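Local structure of secretory pathway GDP dissociation inhibitor (Saccharomyces cerevisiae, 2BCG) at residues 367-372 with 417-422. The protein holds Rab GTPases such as Sec4 in their GDP-bound state by blocking nucleotide release, and extracts GDP-bound Ypt7 from vacuolar membranes. Residues are numbered along the deposited sequence; the frame is centred on the assembly and turned at random. Where two conformers were deposited one is given.
Sequences STIIET and YDASSH
Ser367 and Ile369, in strand 362-369, pass Ala419 of a loop that holds an Asx turn and no regular secondary structure, and no direct hydrogen bond joins the two backbones. The strand belongs to the seven-stranded mixed sheet, where it runs between 345-351 and 303-317; the loop connects strand 411-413, an outer strand of the five-stranded parallel sheet, to helix 424-438. A turn after one sheet thus rests against a strand of the other, over a small interface of 102 Å². Ser367 points toward the loop, whereas Ile369 reaches it through CG1 and CD1. Ala419 points its methyl at the strand, with CB 3.7 Å from Ile369 CD1 and 3.9 Å from Ile369 CG1. With CG1 beside the backbone N (chi1 -68°) and CG2 anti to it, the CG1-CD1 branch is the one that lies against Ala419. Ile369 has two conformers, so this packing is certain for one of them only.

In the Asx turn, Asp418 OD2 accepts the backbone N-H of Ser420 from above the carboxylate plane (N to OD2 3.0 Å), and the Ser420 hydroxyl on the syn lone pair of OD2 (OG to OD2 2.7 Å). Lys89 adds a salt bridge to this oxygen. Beside the methyl contact, a water bridges the segments: it donates to Ala419 O (2.7 Å) and is hydrogen-bonded to Ser367 OG (2.9 Å).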
loop_
_atom_site.group_PDB
_atom_site.type_symbol
_atom_site.label_atom_id
_atom_site.label_comp_id
_atom_site.label_asym_id
_atom_site.label_seq_id
_atom_site.Cartn_x
_atom_site.Cartn_y
_atom_site.Cartn_z
ATOM N N SER A 367 -0.498 9.436 -17.319
ATOM C CA SER A 367 -1.661 8.618 -17.684
ATOM C C SER A 367 -2.813 9.449 -18.188
ATOM O O SER A 367 -2.994 10.599 -17.794
ATOM C CB SER A 367 -2.088 7.744 -16.525
ATOM O OG SER A 367 -2.641 8.515 -15.518
ATOM N N THR A 368 -3.610 8.827 -19.053
ATOM C CA THR A 368 -4.847 9.445 -19.493
ATOM C C THR A 368 -5.688 8.366 -20.148
ATOM O O THR A 368 -5.185 7.282 -20.483
ATOM C CB THR A 368 -4.559 10.597 -20.491
ATOM O OG1 THR A 368 -5.738 11.405 -20.662
ATOM C CG2 THR A 368 -4.076 10.034 -21.844
ATOM N N ILE A 369 -6.975 8.657 -20.271
ATOM C CA ILE A 369 -7.873 7.836 -21.057
ATOM C C ILE A 369 -7.583 8.130 -22.545
ATOM O O ILE A 369 -7.542 9.287 -22.978
ATOM C CB ILE A 369 -9.325 8.237 -20.722
ATOM C CG1 ILE A 369 -9.693 7.849 -19.281
ATOM C CG2 ILE A 369 -10.315 7.674 -21.756
ATOM C CD1 ILE A 369 -9.507 6.400 -18.944
ATOM N N ILE A 370 -7.317 7.073 -23.293
ATOM C CA ILE A 370 -6.992 7.174 -24.706
ATOM C C ILE A 370 -8.201 7.714 -25.466
ATOM O O ILE A 370 -9.324 7.228 -25.280
ATOM C CB ILE A 370 -6.539 5.790 -25.235
ATOM C CG1 ILE A 370 -5.178 5.410 -24.665
ATOM C CG2 ILE A 370 -6.457 5.751 -26.788
ATOM C CD1 ILE A 370 -4.868 3.932 -24.820
ATOM N N GLU A 371 -7.964 8.719 -26.310
ATOM C CA GLU A 371 -9.040 9.250 -27.185
ATOM C C GLU A 371 -8.646 9.322 -28.659
ATOM O O GLU A 371 -9.440 9.793 -29.489
ATOM C CB GLU A 371 -9.574 10.596 -26.690
ATOM C CG GLU A 371 -8.532 11.722 -26.682
ATOM C CD GLU A 371 -9.097 13.012 -26.135
ATOM O OE1 GLU A 371 -9.211 13.998 -26.925
ATOM O OE2 GLU A 371 -9.439 13.037 -24.930
ATOM N N THR A 372 -7.441 8.878 -29.002
ATOM C CA THR A 372 -7.031 8.884 -30.413
ATOM C C THR A 372 -6.535 7.506 -30.855
ATOM O O THR A 372 -6.506 6.542 -30.072
ATOM C CB THR A 372 -5.908 9.907 -30.734
ATOM O OG1 THR A 372 -4.640 9.385 -30.333
ATOM C CG2 THR A 372 -6.181 11.261 -30.079
ATOM N N TYR A 417 -8.671 -0.633 -11.492
ATOM C CA TYR A 417 -8.242 0.693 -10.977
ATOM C C TYR A 417 -8.275 1.718 -12.098
ATOM O O TYR A 417 -7.764 1.461 -13.190
ATOM C CB TYR A 417 -6.845 0.585 -10.354
ATOM C CG TYR A 417 -6.866 -0.422 -9.221
ATOM C CD1 TYR A 417 -7.515 -0.108 -8.019
ATOM C CD2 TYR A 417 -6.319 -1.699 -9.366
ATOM C CE1 TYR A 417 -7.639 -1.022 -6.993
ATOM C CE2 TYR A 417 -6.399 -2.638 -8.315
ATOM C CZ TYR A 417 -7.062 -2.284 -7.127
ATOM O OH TYR A 417 -7.199 -3.195 -6.094
ATOM N N ASP A 418 -8.924 2.842 -11.809
ATOM C CA ASP A 418 -9.321 3.768 -12.864
ATOM C C ASP A 418 -8.260 4.851 -13.108
ATOM O O ASP A 418 -7.153 4.784 -12.558
ATOM C CB ASP A 418 -10.723 4.346 -12.563
ATOM C CG ASP A 418 -10.764 5.262 -11.342
ATOM O OD1 ASP A 418 -11.883 5.489 -10.784
ATOM O OD2 ASP A 418 -9.715 5.801 -10.947
ATOM N N ALA A 419 -8.583 5.819 -13.968
ATOM C CA ALA A 419 -7.624 6.853 -14.373
ATOM C C ALA A 419 -7.512 8.006 -13.388
ATOM O O ALA A 419 -6.684 8.903 -13.580
ATOM C CB ALA A 419 -8.032 7.396 -15.726
ATOM N N SER A 420 -8.325 8.007 -12.337
ATOM C CA SER A 420 -8.302 9.114 -11.370
ATOM C C SER A 420 -6.951 9.110 -10.678
ATOM O O SER A 420 -6.278 8.063 -10.580
ATOM C CB SER A 420 -9.456 9.058 -10.374
ATOM O OG SER A 420 -9.284 7.998 -9.472
ATOM N N SER A 421 -6.579 10.281 -10.163
ATOM C CA SER A 421 -5.202 10.466 -9.682
ATOM C C SER A 421 -5.011 10.078 -8.218
ATOM O O SER A 421 -3.893 10.104 -7.703
ATOM C CB SER A 421 -4.814 11.936 -9.892
ATOM O OG SER A 421 -5.542 12.796 -9.036
ATOM N N HIS A 422 -6.103 9.708 -7.550
ATOM C CA HIS A 422 -6.025 9.321 -6.147
ATOM C C HIS A 422 -7.005 8.190 -5.842
ATOM O O HIS A 422 -7.734 7.749 -6.727
ATOM C CB HIS A 422 -6.264 10.541 -5.250
ATOM C CG HIS A 422 -7.572 11.213 -5.486
ATOM N ND1 HIS A 422 -8.739 10.793 -4.888
ATOM C CD2 HIS A 422 -7.906 12.273 -6.265
ATOM C CE1 HIS A 422 -9.734 11.569 -5.279
ATOM N NE2 HIS A 422 -9.256 12.479 -6.110
HETATM O O HOH W 1 -5.423 9.344 -15.934
#